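Long-range contacts in N-acetylglucosamine-specific lectin (Saxidomus purpuratus, PDB 6M5M), which binds N-acetylated amino sugars such as N-acetylglucosamine through a C-type lectin domain that carries calcium ions: residues Lys85-Ile90 with Glu145-Pro150; Gly91-Glu96 with Lys123-Tyr128; Lys118-Lys123 with Trp138-Asp143. All blocks are in the same frame, centred on the assembly; numbering follows the deposited sequence.

Contact 1: residues Lys85-Ile90 with Glu145-Pro150. With NAG (2-acetamido-2-deoxy-beta-D-glucopyranose), chain G.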
# COMPACT_ATOMS: atom_id res chain seq x y z
N LYS B 85 24.55 -14.27 -12.25
CA LYS B 85 23.95 -14.29 -10.89
C LYS B 85 22.54 -14.89 -10.98
O LYS B 85 21.76 -14.59 -11.96
CB LYS B 85 23.90 -12.88 -10.28
CG LYS B 85 25.21 -12.10 -10.21
CD LYS B 85 26.32 -12.86 -9.50
CE LYS B 85 27.70 -12.22 -9.49
NZ LYS B 85 27.64 -10.76 -9.34
N HIS B 86 22.14 -15.64 -9.95
CA HIS B 86 20.77 -16.22 -9.95
C HIS B 86 19.93 -15.77 -8.76
O HIS B 86 18.79 -16.25 -8.63
CB HIS B 86 20.83 -17.76 -10.09
CG HIS B 86 21.39 -18.49 -8.92
ND1 HIS B 86 20.58 -19.24 -8.05
CD2 HIS B 86 22.66 -18.68 -8.50
CE1 HIS B 86 21.34 -19.82 -7.15
NE2 HIS B 86 22.61 -19.46 -7.37
N TYR B 87 20.40 -14.87 -7.91
CA TYR B 87 19.52 -14.22 -6.93
C TYR B 87 20.08 -12.85 -6.58
O TYR B 87 21.30 -12.71 -6.45
CB TYR B 87 19.27 -15.14 -5.72
CG TYR B 87 20.50 -15.55 -4.96
CD1 TYR B 87 21.08 -14.69 -4.04
CD2 TYR B 87 21.07 -16.80 -5.12
CE1 TYR B 87 22.23 -15.04 -3.35
CE2 TYR B 87 22.19 -17.19 -4.39
CZ TYR B 87 22.79 -16.29 -3.54
OH TYR B 87 23.89 -16.64 -2.80
N TYR B 88 19.19 -11.89 -6.35
CA TYR B 88 19.52 -10.55 -5.78
C TYR B 88 18.66 -10.26 -4.53
O TYR B 88 17.39 -10.40 -4.57
CB TYR B 88 19.32 -9.48 -6.86
CG TYR B 88 20.25 -9.55 -8.06
CD1 TYR B 88 20.16 -10.55 -9.00
CD2 TYR B 88 21.16 -8.53 -8.31
CE1 TYR B 88 21.01 -10.60 -10.12
CE2 TYR B 88 22.01 -8.56 -9.40
CZ TYR B 88 21.93 -9.58 -10.34
OH TYR B 88 22.83 -9.56 -11.39
N TRP B 89 19.30 -9.83 -3.44
CA TRP B 89 18.59 -9.52 -2.16
C TRP B 89 17.63 -8.34 -2.32
O TRP B 89 18.01 -7.35 -2.96
CB TRP B 89 19.61 -9.26 -1.08
CG TRP B 89 20.39 -10.46 -0.65
CD1 TRP B 89 21.75 -10.56 -0.64
CD2 TRP B 89 19.89 -11.75 -0.24
NE1 TRP B 89 22.13 -11.77 -0.15
CE2 TRP B 89 21.03 -12.54 0.07
CE3 TRP B 89 18.62 -12.30 -0.02
CZ2 TRP B 89 20.95 -13.83 0.59
CZ3 TRP B 89 18.56 -13.59 0.47
CH2 TRP B 89 19.69 -14.35 0.77
N ILE B 90 16.45 -8.35 -1.67
CA ILE B 90 15.49 -7.21 -1.68
C ILE B 90 15.08 -6.86 -0.25
O ILE B 90 15.54 -7.56 0.61
CB ILE B 90 14.35 -7.40 -2.68
CG1 ILE B 90 13.44 -8.57 -2.32
CG2 ILE B 90 14.85 -7.61 -4.11
CD1 ILE B 90 12.30 -8.74 -3.27
N GLU B 145 22.40 -13.90 7.00
CA GLU B 145 23.76 -13.37 7.37
C GLU B 145 24.87 -13.87 6.44
O GLU B 145 25.69 -13.00 5.97
CB GLU B 145 24.15 -13.75 8.81
CG GLU B 145 23.17 -13.27 9.87
CD GLU B 145 22.02 -14.22 10.21
OE1 GLU B 145 20.85 -13.74 10.26
OE2 GLU B 145 22.29 -15.44 10.45
N ASN B 146 24.96 -15.20 6.21
CA ASN B 146 26.18 -15.82 5.62
C ASN B 146 25.88 -16.51 4.29
O ASN B 146 26.67 -17.39 3.93
CB ASN B 146 26.88 -16.77 6.60
CG ASN B 146 27.31 -16.04 7.85
OD1 ASN B 146 28.18 -15.17 7.81
ND2 ASN B 146 26.65 -16.34 8.95
N THR B 147 24.84 -16.11 3.56
CA THR B 147 24.66 -16.51 2.15
C THR B 147 24.84 -15.27 1.29
O THR B 147 24.04 -14.30 1.44
CB THR B 147 23.28 -17.11 1.86
OG1 THR B 147 23.34 -18.37 2.53
CG2 THR B 147 23.02 -17.32 0.39
N ASN B 148 25.89 -15.27 0.47
CA ASN B 148 26.42 -14.04 -0.14
C ASN B 148 25.83 -13.85 -1.52
O ASN B 148 25.76 -14.82 -2.25
CB ASN B 148 27.94 -14.07 -0.24
CG ASN B 148 28.58 -13.94 1.11
OD1 ASN B 148 28.13 -13.16 1.93
ND2 ASN B 148 29.62 -14.72 1.35
N GLY B 149 25.42 -12.64 -1.86
CA GLY B 149 24.88 -12.34 -3.19
C GLY B 149 24.83 -10.85 -3.47
O GLY B 149 25.11 -10.03 -2.57
N PRO B 150 24.43 -10.49 -4.71
CA PRO B 150 24.28 -9.10 -5.12
C PRO B 150 22.91 -8.66 -4.58
O PRO B 150 22.17 -9.51 -4.07
CB PRO B 150 24.33 -9.22 -6.65
CG PRO B 150 23.58 -10.54 -6.89
CD PRO B 150 24.18 -11.42 -5.82
C1 NAG G . 18.12 -21.52 -3.73
C2 NAG G . 17.79 -20.28 -2.96
C3 NAG G . 17.03 -21.09 -1.87
C4 NAG G . 15.92 -21.87 -2.52
C5 NAG G . 16.43 -22.68 -3.68
C6 NAG G . 15.34 -23.46 -4.38
C7 NAG G . 18.73 -18.19 -2.31
C8 NAG G . 19.88 -17.58 -1.63
N2 NAG G . 18.86 -19.49 -2.46
O1 NAG G . 19.32 -22.11 -4.12
O3 NAG G . 16.41 -20.34 -0.92
O4 NAG G . 15.40 -22.82 -1.59
O5 NAG G . 17.09 -21.77 -4.59
O6 NAG G . 14.24 -22.61 -4.72
O7 NAG G . 17.72 -17.55 -2.69
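Thr147 CG2 lies 3.4 Å from Tyr87 OH and also touches C8, the acetyl methyl of the bound N-acetylglucosamine. The carbonyl O of Thr147 sits at the edge of the Trp89 indole, in the ring plane, 3.2 Å from CZ2. Asn148 offers its backbone O to Tyr87 OH in a 2.7 Å hydrogen bond. The hydroxyl comes from above the carbonyl plane. The tyrosine's chi1 of 60° turns the ring so that OH reaches this oxygen while one face meets the sugar methyl over its centre. Gly149 passes with its CA 3.8 Å from Tyr87 CE1. Pro150 CG lies over the face of the Tyr88 ring in a CH-pi contact, 3.5 Å from the centroid. Pro150 O accepts a hydrogen bond from Trp89 N at 3.0 Å, on a lone pair. Trp89-Ile90-Gly91 corresponds to the start of the WIGL motif of C-type lectins. Beyond the segments, Glu44 forms a salt bridge with Lys85 NZ and a hydrogen bond with Tyr88 OH; Arg47 O is hydrogen-bonded to Trp89 NE1. The Trp89-Pro150 bond helps tie two sheets together, joining strand 87-95, beside 125-131, to strand 149-155, beside 38-47.

Contact 2: residues Gly91-Glu96 with Lys123-Tyr128. With NAG (2-acetamido-2-deoxy-beta-D-glucopyranose), chain G.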
# COMPACT_ATOMS: atom_id res chain seq x y z
N GLY B 91 14.35 -5.77 -0.02
CA GLY B 91 14.13 -5.17 1.31
C GLY B 91 12.91 -5.76 2.02
O GLY B 91 11.99 -4.99 2.42
N ALA B 92 12.86 -7.09 2.07
CA ALA B 92 11.77 -7.82 2.75
C ALA B 92 12.36 -8.94 3.60
O ALA B 92 13.34 -9.61 3.16
CB ALA B 92 10.80 -8.38 1.73
N ARG B 93 11.76 -9.20 4.76
CA ARG B 93 12.13 -10.36 5.61
C ARG B 93 10.97 -10.66 6.55
O ARG B 93 9.97 -9.90 6.59
CB ARG B 93 13.47 -10.13 6.32
CG ARG B 93 13.42 -9.25 7.56
CD ARG B 93 14.75 -9.22 8.32
NE ARG B 93 15.24 -10.54 8.69
CZ ARG B 93 16.39 -10.80 9.29
NH1 ARG B 93 17.23 -9.82 9.59
NH2 ARG B 93 16.72 -12.04 9.56
N TRP B 94 11.15 -11.69 7.32
CA TRP B 94 10.14 -12.15 8.30
C TRP B 94 10.12 -11.13 9.44
O TRP B 94 11.21 -10.68 9.83
CB TRP B 94 10.42 -13.55 8.80
CG TRP B 94 9.33 -14.06 9.70
CD1 TRP B 94 9.38 -14.15 11.06
CD2 TRP B 94 8.05 -14.62 9.30
NE1 TRP B 94 8.22 -14.68 11.54
CE2 TRP B 94 7.38 -14.96 10.50
CE3 TRP B 94 7.40 -14.83 8.08
CZ2 TRP B 94 6.12 -15.56 10.49
CZ3 TRP B 94 6.15 -15.40 8.06
CH2 TRP B 94 5.52 -15.77 9.26
N ASN B 95 8.92 -10.68 9.77
CA ASN B 95 8.63 -9.64 10.79
C ASN B 95 8.05 -10.36 12.00
O ASN B 95 6.99 -11.03 11.83
CB ASN B 95 7.63 -8.62 10.25
CG ASN B 95 7.47 -7.44 11.17
OD1 ASN B 95 6.89 -7.56 12.24
ND2 ASN B 95 7.99 -6.29 10.76
N GLU B 96 8.73 -10.25 13.14
CA GLU B 96 8.38 -10.94 14.40
C GLU B 96 7.18 -10.24 15.02
O GLU B 96 6.28 -10.95 15.51
CB GLU B 96 9.57 -11.01 15.36
CG GLU B 96 10.48 -12.19 15.11
CD GLU B 96 9.85 -13.58 15.10
OE1 GLU B 96 10.52 -14.51 14.60
OE2 GLU B 96 8.68 -13.74 15.55
N LYS B 123 10.99 -18.31 7.61
CA LYS B 123 11.16 -17.09 8.43
C LYS B 123 12.47 -16.38 8.13
O LYS B 123 13.08 -15.85 9.07
CB LYS B 123 11.10 -17.41 9.92
CG LYS B 123 9.74 -17.91 10.34
CD LYS B 123 9.72 -18.30 11.77
CE LYS B 123 8.45 -19.01 12.17
NZ LYS B 123 8.26 -18.87 13.63
N GLY B 124 12.77 -16.24 6.85
CA GLY B 124 14.05 -15.68 6.39
C GLY B 124 13.88 -14.42 5.60
O GLY B 124 13.00 -13.61 5.92
N CYS B 125 14.78 -14.23 4.63
CA CYS B 125 14.98 -12.97 3.90
C CYS B 125 14.66 -13.18 2.42
O CYS B 125 14.92 -14.27 1.92
CB CYS B 125 16.42 -12.51 4.12
SG CYS B 125 16.60 -11.91 5.82
N LEU B 126 14.13 -12.14 1.76
CA LEU B 126 13.65 -12.27 0.38
C LEU B 126 14.76 -11.83 -0.58
O LEU B 126 15.55 -10.92 -0.25
CB LEU B 126 12.38 -11.49 0.11
CG LEU B 126 11.07 -12.18 0.52
CD1 LEU B 126 10.92 -12.10 2.01
CD2 LEU B 126 9.92 -11.48 -0.20
N ASP B 127 14.79 -12.53 -1.68
CA ASP B 127 15.50 -12.19 -2.93
C ASP B 127 14.55 -12.35 -4.11
O ASP B 127 13.48 -13.02 -3.98
CB ASP B 127 16.77 -13.02 -3.09
CG ASP B 127 16.73 -14.54 -3.00
OD1 ASP B 127 15.65 -15.17 -3.26
OD2 ASP B 127 17.83 -15.11 -2.68
N TYR B 128 14.96 -11.78 -5.24
CA TYR B 128 14.57 -12.26 -6.59
C TYR B 128 15.47 -13.43 -6.89
O TYR B 128 16.70 -13.29 -6.70
CB TYR B 128 14.65 -11.15 -7.64
CG TYR B 128 13.44 -10.25 -7.69
CD1 TYR B 128 13.30 -9.14 -6.85
CD2 TYR B 128 12.40 -10.53 -8.58
CE1 TYR B 128 12.16 -8.33 -6.91
CE2 TYR B 128 11.28 -9.72 -8.68
CZ TYR B 128 11.13 -8.66 -7.78
OH TYR B 128 10.02 -7.86 -7.86
C1 NAG G . 18.12 -21.52 -3.73
C2 NAG G . 17.79 -20.28 -2.96
C3 NAG G . 17.03 -21.09 -1.87
C4 NAG G . 15.92 -21.87 -2.52
C5 NAG G . 16.43 -22.68 -3.68
C6 NAG G . 15.34 -23.46 -4.38
C7 NAG G . 18.73 -18.19 -2.31
C8 NAG G . 19.88 -17.58 -1.63
N2 NAG G . 18.86 -19.49 -2.46
O1 NAG G . 19.32 -22.11 -4.12
O3 NAG G . 16.41 -20.34 -0.92
O4 NAG G . 15.40 -22.82 -1.59
O5 NAG G . 17.09 -21.77 -4.59
O6 NAG G . 14.24 -22.61 -4.72
O7 NAG G . 17.72 -17.55 -2.69
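Lys123 lays its aliphatic chain over one face of the Trp94 indole. Lys123 CG sits 3.6 Å from the centroid of the five-membered ring, almost on the ring normal, as a CH-pi contact. The indole is carried there with Trp94 CG anti to the backbone N (chi1 -175°), and the lysine chain runs extended beyond its own CG. Arg93 and Cys125 form an antiparallel non-hydrogen-bonded pair, with both side chains on one face of the sheet. Cys125 SG lies over a face of the Arg93 guanidinium, 3.5 Å from NE. Ala92 CB packs against Leu126 CD1 at 3.7 Å. Two backbone bonds fix the register: Leu126 N to Ala92 O, 3.0 Å, and Trp94 N to Gly124 O, also 3.0 Å. The second is bent, with 139° at the hydrogen. Further out, Cys125 is tied to Cys144 by a disulfide, and Glu50 holds Arg93 NH1 in a salt bridge. Tyr101 meets the Trp94 ring edge-to-face. Asp127, one step past Leu126, has OD1 hydrogen-bonded to ND2 of Asn139, which itself binds the sugar. The pairing belongs to the antiparallel sheet of the C-type lectin fold beside the calcium and sugar site.

Contact 3: residues Lys118-Lys123 with Trp138-Asp143. With CA (calcium ion), chain H; NAG (2-acetamido-2-deoxy-beta-D-glucopyranose), chain G.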
# COMPACT_ATOMS: atom_id res chain seq x y z
N LYS B 118 6.60 -20.89 -3.77
CA LYS B 118 7.08 -20.02 -2.68
C LYS B 118 5.94 -19.27 -1.99
O LYS B 118 4.95 -18.98 -2.62
CB LYS B 118 8.07 -19.00 -3.28
CG LYS B 118 9.18 -19.67 -4.06
CD LYS B 118 10.05 -20.48 -3.16
CE LYS B 118 11.17 -21.14 -3.90
NZ LYS B 118 11.83 -22.20 -3.12
N PRO B 119 6.06 -18.86 -0.72
CA PRO B 119 7.29 -19.01 0.06
C PRO B 119 7.49 -20.37 0.71
O PRO B 119 6.54 -21.11 0.76
CB PRO B 119 7.13 -18.06 1.24
CG PRO B 119 5.65 -17.87 1.38
CD PRO B 119 5.05 -18.08 0.01
N ASP B 120 8.71 -20.69 1.13
CA ASP B 120 8.96 -21.98 1.80
C ASP B 120 8.63 -21.86 3.29
O ASP B 120 8.75 -22.91 4.00
CB ASP B 120 10.35 -22.52 1.51
CG ASP B 120 10.64 -22.74 0.04
OD1 ASP B 120 10.10 -23.69 -0.51
OD2 ASP B 120 11.51 -22.00 -0.54
N ASN B 121 8.36 -20.64 3.77
CA ASN B 121 7.98 -20.34 5.18
C ASN B 121 9.12 -20.70 6.13
O ASN B 121 8.90 -21.45 7.08
CB ASN B 121 6.68 -21.06 5.55
CG ASN B 121 5.55 -20.76 4.60
OD1 ASN B 121 5.18 -19.62 4.42
ND2 ASN B 121 5.02 -21.78 3.95
N ASN B 122 10.33 -20.16 5.90
CA ASN B 122 11.53 -20.52 6.69
C ASN B 122 11.88 -19.32 7.55
O ASN B 122 12.90 -19.38 8.17
CB ASN B 122 12.70 -20.99 5.80
CG ASN B 122 13.00 -20.01 4.69
OD1 ASN B 122 12.87 -18.82 4.91
ND2 ASN B 122 13.29 -20.51 3.48
N LYS B 123 10.99 -18.31 7.61
CA LYS B 123 11.16 -17.09 8.43
C LYS B 123 12.47 -16.38 8.13
O LYS B 123 13.08 -15.85 9.07
CB LYS B 123 11.10 -17.41 9.92
CG LYS B 123 9.74 -17.91 10.34
CD LYS B 123 9.72 -18.30 11.77
CE LYS B 123 8.45 -19.01 12.17
NZ LYS B 123 8.26 -18.87 13.63
N TRP B 138 9.98 -13.86 -6.30
CA TRP B 138 10.44 -13.75 -4.90
C TRP B 138 10.61 -15.15 -4.33
O TRP B 138 9.79 -16.06 -4.65
CB TRP B 138 9.53 -12.94 -4.03
CG TRP B 138 9.19 -11.54 -4.44
CD1 TRP B 138 9.74 -10.75 -5.42
CD2 TRP B 138 8.16 -10.77 -3.82
NE1 TRP B 138 9.09 -9.55 -5.46
CE2 TRP B 138 8.16 -9.50 -4.45
CE3 TRP B 138 7.27 -11.04 -2.78
CZ2 TRP B 138 7.24 -8.53 -4.08
CZ3 TRP B 138 6.38 -10.06 -2.40
CH2 TRP B 138 6.37 -8.83 -3.04
N ASN B 139 11.62 -15.28 -3.51
CA ASN B 139 11.90 -16.51 -2.72
C ASN B 139 12.36 -16.06 -1.33
O ASN B 139 12.97 -14.98 -1.24
CB ASN B 139 12.98 -17.31 -3.43
CG ASN B 139 13.66 -18.26 -2.50
OD1 ASN B 139 13.06 -19.28 -2.19
ND2 ASN B 139 14.89 -17.95 -2.10
N ASP B 140 12.19 -16.88 -0.30
CA ASP B 140 12.68 -16.60 1.06
C ASP B 140 13.84 -17.53 1.36
O ASP B 140 13.72 -18.74 1.14
CB ASP B 140 11.56 -16.75 2.10
CG ASP B 140 10.73 -18.03 2.06
OD1 ASP B 140 10.67 -18.75 1.02
OD2 ASP B 140 10.15 -18.33 3.10
N HIS B 141 14.93 -17.00 1.88
CA HIS B 141 16.11 -17.82 2.23
C HIS B 141 16.25 -17.83 3.74
O HIS B 141 16.14 -16.75 4.36
CB HIS B 141 17.38 -17.27 1.48
CG HIS B 141 18.54 -18.19 1.59
ND1 HIS B 141 18.56 -19.44 0.96
CD2 HIS B 141 19.72 -18.09 2.23
CE1 HIS B 141 19.70 -20.06 1.24
NE2 HIS B 141 20.41 -19.24 2.02
N VAL B 142 16.59 -18.98 4.32
CA VAL B 142 16.62 -19.14 5.80
C VAL B 142 17.80 -18.36 6.39
O VAL B 142 17.72 -17.88 7.55
CB VAL B 142 16.68 -20.63 6.19
CG1 VAL B 142 18.04 -21.26 5.85
CG2 VAL B 142 16.34 -20.78 7.66
N ASP B 143 18.86 -18.18 5.61
CA ASP B 143 20.13 -17.59 6.11
C ASP B 143 20.24 -16.15 5.63
O ASP B 143 20.62 -15.93 4.45
CB ASP B 143 21.35 -18.42 5.71
CG ASP B 143 22.69 -17.76 6.10
OD1 ASP B 143 22.70 -16.83 6.98
OD2 ASP B 143 23.72 -18.21 5.54
CA CA H . 13.04 -20.38 0.02
C1 NAG G . 18.12 -21.52 -3.73
C2 NAG G . 17.79 -20.28 -2.96
C3 NAG G . 17.03 -21.09 -1.87
C4 NAG G . 15.92 -21.87 -2.52
C5 NAG G . 16.43 -22.68 -3.68
C6 NAG G . 15.34 -23.46 -4.38
C7 NAG G . 18.73 -18.19 -2.31
C8 NAG G . 19.88 -17.58 -1.63
N2 NAG G . 18.86 -19.49 -2.46
O1 NAG G . 19.32 -22.11 -4.12
O3 NAG G . 16.41 -20.34 -0.92
O4 NAG G . 15.40 -22.82 -1.59
O5 NAG G . 17.09 -21.77 -4.59
O6 NAG G . 14.24 -22.61 -4.72
O7 NAG G . 17.72 -17.55 -2.69
O HOH W 1 15.65 -17.07 9.36
O HOH W 2 14.35 -22.11 1.09
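Asp140 O binds calcium at 2.1 Å and accepts a straight 3.0 Å hydrogen bond from Asn122 ND2, which comes from above the carbonyl plane. Asp120 OD2, Asn139 OD1 and a water also bind the metal. That water is hydrogen-bonded to O4 of the N-acetylglucosamine, so the sugar meets the calcium through water, not directly. Asp140 OD1 accepts the backbone N-H of Asp120 at 2.8 Å, nearly straight (168°) and on its syn lone pair. Asp140 OD2 takes weak bonds from the N-H groups of Asn121 and Asn122. One carboxylate thus meets three consecutive N-H groups, firmly only at Asp120. Lys118 NZ is salt-bridged to Asp120 OD2 at 2.6 Å, which probably offsets part of the Asp120 charge and helps place this metal ligand. Lys118 NZ also bonds sugar O6 at 2.9 Å. Asn139 ND2 donates to O3 at 3.1 Å. His141 ND1 shares a 3.0 Å hydrogen bond with the same O3, and one ring face lies against methyl C8. Lys118-Pro119-Asp120, with its cis peptide before Pro119, stands where other C-type lectins carry the EPN or QPD motif. The loop packs against strand 137-141, outermost in its sheet within this chain and paired with 125-131.

Overall arrangement
All three contacts touch one bound N-acetylglucosamine. Contact 3 supplies the calcium ligands and the protein's hydrogen bonds to the sugar, contact 1 lines the acetyl methyl, and contact 2 places Asp127 behind Asn139. Contacts 2 and 3 lie closest, with centres about 7 Å apart. They share Lys123, and their strands pair through Cys125 O and His141 N, 2.7 Å apart, and Asp127 O and Asn139 N, 3.0 Å apart. Contacts 1 and 2, about 12 Å apart between centres, divide strand 87-95 between them. Contacts 1 and 3, with centres about 13 Å apart, meet where Thr147 OG1 lies 3.1 Å from His141 NE2, a probable hydrogen bond backing the sugar-binding histidine.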